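Local coordinates for protein serpin-12 (Manduca sexta, PDB 6CJ7) that probably inhibits serine proteases as a member of the serpin family and controls the prophenoloxidase activation system in larval hemolymph, at residues 90-95 with 170-175; 274-279 with 323-328. All coordinates share one frame; numbering follows the deposited sequence.

Read from the N terminus, interaction 1 comes first: 90-95 on strand 92-102 meets 170-175 on strand 165-174, closing a loop of 74 residues that includes helices 109-118 and 131-145. Interaction 2 opens only later, where 274-279 and 323-328 close a loop of 43 residues, so the two follow in series and neither nest nor cross. Their centres lie about 11 Å apart, and they meet where strands 165-174 and 317-326 run parallel as neighbours. There Val171 O lies 2.9 Å from Val323 N, a probable hydrogen bond, and Lys174 NZ reaches Asp327 OD1 at 2.8 Å in a salt bridge. The direct backbone pairing fits the native serpin sheet A, with no reactive-loop strand inserted between the two.

Interaction 1. Residues 90-95 with 170-175; sequences RNILKT and AVYFKG
With CG anti to its backbone N (chi1 -176°), Phe173 sends its ring across toward the start of the partner strand, and Leu93 CB meets Phe173 CD2 at the ring edge, in plane, at 3.9 Å. Leu93 CG is likewise anti to N, and its branch CD1 approaches Val171 CG2 at 3.6 Å. Thr95 CG2 touches that same valine methyl, on the same face of the strand pair. On the other face Ile92 CG2 lies 4.0 Å from Tyr172 CE2, while Lys94 CG sits at the edge of the tyrosine ring. The strands run antiparallel (174° between axes), as the second and third strands of serpin sheet A do. Two hydrogen-bonded pairs, Ile92 with Lys174 and Lys94 with Tyr172, supply four backbone bonds; Lys94 N to Tyr172 O is the straightest, at 173°. Phe227 and Tyr232 also meet Phe173 edge-to-face, so an alanine here would probably open a gap beside Leu93 CB and take from both rings an edge-to-face partner. Where strand 92-95 begins and 170-174 ends, a water donates to Arg90 O (2.8 Å) and Lys174 O (2.9 Å). Lys174 O, already bonded to Ile92 N, thus accepts twice, so the water continues the polar pairing beyond the last backbone bond.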
loop_
_atom_site.group_PDB
_atom_site.type_symbol
_atom_site.label_atom_id
_atom_site.label_comp_id
_atom_site.label_asym_id
_atom_site.label_seq_id
_atom_site.Cartn_x
_atom_site.Cartn_y
_atom_site.Cartn_z
ATOM N N ARG A 90 5.158 -18.255 6.963
ATOM C CA ARG A 90 5.809 -17.271 7.814
ATOM C C ARG A 90 5.816 -15.866 7.218
ATOM O O ARG A 90 6.373 -14.951 7.845
ATOM C CB ARG A 90 7.238 -17.728 8.113
ATOM C CG ARG A 90 7.306 -18.863 9.158
ATOM C CD ARG A 90 8.668 -19.492 9.266
ATOM N NE ARG A 90 9.028 -20.236 8.065
ATOM C CZ ARG A 90 10.139 -20.944 7.920
ATOM N NH1 ARG A 90 11.016 -21.000 8.908
ATOM N NH2 ARG A 90 10.372 -21.591 6.781
ATOM N N ASN A 91 5.240 -15.659 6.033
ATOM C CA ASN A 91 5.047 -14.308 5.528
ATOM C C ASN A 91 3.931 -13.656 6.327
ATOM O O ASN A 91 2.823 -14.196 6.406
ATOM C CB ASN A 91 4.695 -14.313 4.039
ATOM C CG ASN A 91 5.793 -14.902 3.177
ATOM O OD1 ASN A 91 6.969 -14.595 3.377
ATOM N ND2 ASN A 91 5.421 -15.759 2.221
ATOM N N ILE A 92 4.209 -12.505 6.927
ATOM C CA ILE A 92 3.214 -11.819 7.743
ATOM C C ILE A 92 2.640 -10.660 6.936
ATOM O O ILE A 92 3.325 -9.664 6.688
ATOM C CB ILE A 92 3.811 -11.329 9.066
ATOM C CG1 ILE A 92 4.328 -12.514 9.881
ATOM C CG2 ILE A 92 2.763 -10.528 9.850
ATOM C CD1 ILE A 92 4.959 -12.121 11.189
ATOM N N LEU A 93 1.377 -10.776 6.531
ATOM C CA LEU A 93 0.644 -9.669 5.932
ATOM C C LEU A 93 -0.571 -9.416 6.808
ATOM O O LEU A 93 -1.421 -10.304 6.958
ATOM C CB LEU A 93 0.236 -9.972 4.487
ATOM C CG LEU A 93 -0.631 -8.932 3.767
ATOM C CD1 LEU A 93 0.165 -7.653 3.515
ATOM C CD2 LEU A 93 -1.153 -9.492 2.450
ATOM N N LYS A 94 -0.639 -8.223 7.405
ATOM C CA LYS A 94 -1.713 -7.860 8.317
ATOM C C LYS A 94 -2.434 -6.649 7.754
ATOM O O LYS A 94 -1.803 -5.630 7.460
ATOM C CB LYS A 94 -1.190 -7.552 9.723
ATOM C CG LYS A 94 -0.561 -8.719 10.452
ATOM C CD LYS A 94 -1.606 -9.750 10.823
ATOM C CE LYS A 94 -1.023 -10.844 11.697
ATOM N NZ LYS A 94 -2.084 -11.794 12.140
ATOM N N THR A 95 -3.749 -6.762 7.590
ATOM C CA THR A 95 -4.538 -5.651 7.086
ATOM C C THR A 95 -5.554 -5.243 8.139
ATOM O O THR A 95 -6.040 -6.073 8.916
ATOM C CB THR A 95 -5.252 -5.992 5.776
ATOM O OG1 THR A 95 -6.084 -7.141 5.971
ATOM C CG2 THR A 95 -4.242 -6.275 4.673
ATOM N N ALA A 170 -5.202 0.103 6.742
ATOM C CA ALA A 170 -3.808 -0.000 7.164
ATOM C C ALA A 170 -3.256 -1.346 6.732
ATOM O O ALA A 170 -3.993 -2.331 6.616
ATOM C CB ALA A 170 -3.703 0.169 8.676
ATOM N N VAL A 171 -1.950 -1.396 6.480
ATOM C CA VAL A 171 -1.340 -2.666 6.076
ATOM C C VAL A 171 0.094 -2.725 6.584
ATOM O O VAL A 171 0.825 -1.727 6.559
ATOM C CB VAL A 171 -1.416 -2.870 4.547
ATOM C CG1 VAL A 171 -0.615 -1.825 3.813
ATOM C CG2 VAL A 171 -0.939 -4.277 4.181
ATOM N N TYR A 172 0.476 -3.907 7.073
ATOM C CA TYR A 172 1.834 -4.196 7.543
ATOM C C TYR A 172 2.322 -5.458 6.855
ATOM O O TYR A 172 1.596 -6.458 6.810
ATOM C CB TYR A 172 1.858 -4.396 9.062
ATOM C CG TYR A 172 3.111 -5.053 9.594
ATOM C CD1 TYR A 172 4.324 -4.387 9.567
ATOM C CD2 TYR A 172 3.071 -6.313 10.169
ATOM C CE1 TYR A 172 5.481 -4.977 10.072
ATOM C CE2 TYR A 172 4.225 -6.916 10.676
ATOM C CZ TYR A 172 5.419 -6.234 10.626
ATOM O OH TYR A 172 6.564 -6.809 11.136
ATOM N N PHE A 173 3.547 -5.430 6.333
ATOM C CA PHE A 173 4.136 -6.640 5.768
ATOM C C PHE A 173 5.549 -6.843 6.278
ATOM O O PHE A 173 6.365 -5.920 6.242
ATOM C CB PHE A 173 4.172 -6.616 4.232
ATOM C CG PHE A 173 4.693 -7.899 3.626
ATOM C CD1 PHE A 173 6.029 -8.029 3.260
ATOM C CD2 PHE A 173 3.850 -8.979 3.440
ATOM C CE1 PHE A 173 6.517 -9.204 2.717
ATOM C CE2 PHE A 173 4.324 -10.161 2.896
ATOM C CZ PHE A 173 5.661 -10.281 2.525
ATOM N N LYS A 174 5.839 -8.063 6.729
ATOM C CA LYS A 174 7.207 -8.517 6.952
ATOM C C LYS A 174 7.242 -9.972 6.522
ATOM O O LYS A 174 6.554 -10.804 7.118
ATOM C CB LYS A 174 7.622 -8.371 8.418
ATOM C CG LYS A 174 9.155 -8.401 8.651
ATOM C CD LYS A 174 9.724 -9.788 8.612
ATOM C CE LYS A 174 11.246 -9.749 8.628
ATOM N NZ LYS A 174 11.792 -11.086 8.303
ATOM N N GLY A 175 8.024 -10.282 5.488
ATOM C CA GLY A 175 8.040 -11.607 4.914
ATOM C C GLY A 175 9.327 -12.346 5.236
ATOM O O GLY A 175 10.261 -11.814 5.833
HETATM O O HOH W 1 7.971 -12.858 8.655
#

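Interaction 2. Residues 274-279 with 323-328; sequences KFSIKA and VLTIDE
Serpin sheet A supplies both strands of this contact, the fifth (323-326) and the sixth (275-279), and the end of the pair at Lys274 and Glu328 corresponds to the region known in serpins as the breach, where the reactive loop would begin to insert. At that end Lys274 and Glu328 form a salt bridge. Their side chains cross at about a right angle, and Lys274 NZ lies 3.2 Å from Glu328 OE2, on the syn lone pair of that oxygen. The turn at chi2 brings Lys274 CD to 3.8 Å from Asp327 CB, and the bend at chi3 then carries NZ to the carboxylate. Glu328 OE1 has its own partner, Thr186 OG1, and receives a further bond from a water that reaches Lys274 NZ only weakly, so the carboxylate is gripped at both oxygens and probably keeps its charge.

Within the strands, the axes run antiparallel at 177°. Ile277 and Leu324 exchange two backbone bonds, and Phe275 O receives Ile326 N at 3.0 Å, the donor nearly along the C=O axis. Phe275 CG stands between backbone N and carbonyl carbon (chi1 64°), bringing the ring toward strand 323-326. Ile326 CG1 lies over one face of the Phe275 ring in a CH-pi contact, 4.1 Å from its centroid, and Leu324 CD2 comes to the edge, 3.9 Å from Phe275 CE1. On the opposite face of the strand pair Lys278 CG packs against Val323 CG2 at 3.5 Å. Next to them the hydroxyls of Ser276 and Thr325 meet tip to tip across a non-hydrogen-bonded pair, Ser276 OG to Thr325 OG1 at 2.7 Å, and either may be the donor.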
loop_
_atom_site.group_PDB
_atom_site.type_symbol
_atom_site.label_atom_id
_atom_site.label_comp_id
_atom_site.label_asym_id
_atom_site.label_seq_id
_atom_site.Cartn_x
_atom_site.Cartn_y
_atom_site.Cartn_z
ATOM N N LYS A 274 18.981 -3.063 4.032
ATOM C CA LYS A 274 17.886 -3.278 4.966
ATOM C C LYS A 274 17.124 -1.983 5.169
ATOM O O LYS A 274 17.730 -0.912 5.292
ATOM C CB LYS A 274 18.407 -3.734 6.343
ATOM C CG LYS A 274 18.944 -5.122 6.418
ATOM C CD LYS A 274 18.597 -5.746 7.762
ATOM C CE LYS A 274 19.605 -5.406 8.835
ATOM N NZ LYS A 274 19.346 -6.206 10.067
ATOM N N PHE A 275 15.795 -2.074 5.244
ATOM C CA PHE A 275 15.017 -0.890 5.582
ATOM C C PHE A 275 13.711 -1.296 6.247
ATOM O O PHE A 275 13.237 -2.426 6.110
ATOM C CB PHE A 275 14.755 -0.009 4.350
ATOM C CG PHE A 275 13.910 -0.652 3.292
ATOM C CD1 PHE A 275 12.519 -0.616 3.359
ATOM C CD2 PHE A 275 14.501 -1.269 2.204
ATOM C CE1 PHE A 275 11.742 -1.213 2.373
ATOM C CE2 PHE A 275 13.739 -1.848 1.213
ATOM C CZ PHE A 275 12.355 -1.834 1.291
ATOM N N SER A 276 13.151 -0.350 6.984
ATOM C CA SER A 276 11.784 -0.449 7.479
ATOM C C SER A 276 11.152 0.919 7.288
ATOM O O SER A 276 11.671 1.910 7.810
ATOM C CB SER A 276 11.764 -0.870 8.955
ATOM O OG SER A 276 10.435 -1.021 9.423
ATOM N N ILE A 277 10.066 0.992 6.522
ATOM C CA ILE A 277 9.458 2.273 6.174
ATOM C C ILE A 277 8.008 2.273 6.645
ATOM O O ILE A 277 7.264 1.324 6.389
ATOM C CB ILE A 277 9.581 2.560 4.662
ATOM C CG1 ILE A 277 9.010 3.941 4.336
ATOM C CG2 ILE A 277 8.945 1.473 3.802
ATOM C CD1 ILE A 277 9.316 4.391 2.931
ATOM N N LYS A 278 7.628 3.325 7.368
ATOM C CA LYS A 278 6.263 3.495 7.853
ATOM C C LYS A 278 5.733 4.819 7.343
ATOM O O LYS A 278 6.416 5.844 7.446
ATOM C CB LYS A 278 6.209 3.479 9.384
ATOM C CG LYS A 278 4.828 3.779 9.948
ATOM C CD LYS A 278 4.891 4.212 11.403
ATOM C CE LYS A 278 3.662 3.736 12.155
ATOM N NZ LYS A 278 2.444 3.842 11.308
ATOM N N ALA A 279 4.515 4.805 6.816
ATOM C CA ALA A 279 3.876 6.030 6.364
ATOM C C ALA A 279 2.464 6.079 6.915
ATOM O O ALA A 279 1.730 5.095 6.823
ATOM C CB ALA A 279 3.850 6.118 4.838
ATOM N N VAL A 323 3.221 -0.103 6.436
ATOM C CA VAL A 323 4.512 -0.423 7.048
ATOM C C VAL A 323 5.103 -1.615 6.308
ATOM O O VAL A 323 4.459 -2.661 6.201
ATOM C CB VAL A 323 4.392 -0.750 8.550
ATOM C CG1 VAL A 323 5.757 -1.168 9.106
ATOM C CG2 VAL A 323 3.847 0.440 9.341
ATOM N N LEU A 324 6.340 -1.470 5.825
ATOM C CA LEU A 324 7.046 -2.560 5.154
ATOM C C LEU A 324 8.432 -2.669 5.766
ATOM O O LEU A 324 9.159 -1.673 5.840
ATOM C CB LEU A 324 7.171 -2.309 3.651
ATOM C CG LEU A 324 8.070 -3.277 2.893
ATOM C CD1 LEU A 324 7.409 -4.657 2.866
ATOM C CD2 LEU A 324 8.323 -2.758 1.479
ATOM N N THR A 325 8.800 -3.872 6.195
ATOM C CA THR A 325 10.098 -4.123 6.813
ATOM C C THR A 325 10.760 -5.269 6.074
ATOM O O THR A 325 10.118 -6.290 5.820
ATOM C CB THR A 325 9.960 -4.491 8.301
ATOM O OG1 THR A 325 9.287 -3.433 8.997
ATOM C CG2 THR A 325 11.322 -4.713 8.934
ATOM N N ILE A 326 12.053 -5.125 5.763
ATOM C CA ILE A 326 12.809 -6.256 5.240
ATOM C C ILE A 326 14.059 -6.467 6.085
ATOM O O ILE A 326 14.619 -5.519 6.646
ATOM C CB ILE A 326 13.185 -6.095 3.743
ATOM C CG1 ILE A 326 14.205 -4.993 3.510
ATOM C CG2 ILE A 326 11.934 -5.866 2.879
ATOM C CD1 ILE A 326 14.778 -5.071 2.114
ATOM N N ASP A 327 14.486 -7.723 6.181
ATOM C CA ASP A 327 15.765 -8.056 6.814
ATOM C C ASP A 327 16.267 -9.358 6.198
ATOM O O ASP A 327 15.781 -9.783 5.147
ATOM C CB ASP A 327 15.640 -8.092 8.353
ATOM C CG ASP A 327 14.728 -9.192 8.879
ATOM O OD1 ASP A 327 14.441 -10.178 8.168
ATOM O OD2 ASP A 327 14.302 -9.067 10.049
ATOM N N GLU A 328 17.245 -9.996 6.850
ATOM C CA GLU A 328 17.943 -11.122 6.232
ATOM C C GLU A 328 17.161 -12.429 6.246
ATOM O O GLU A 328 17.549 -13.367 5.543
ATOM C CB GLU A 328 19.279 -11.383 6.931
ATOM C CG GLU A 328 20.342 -10.292 6.797
ATOM C CD GLU A 328 20.270 -9.239 7.901
ATOM O OE1 GLU A 328 21.284 -8.528 8.077
ATOM O OE2 GLU A 328 19.238 -9.080 8.571
HETATM O O HOH W 2 22.441 -7.551 10.511
#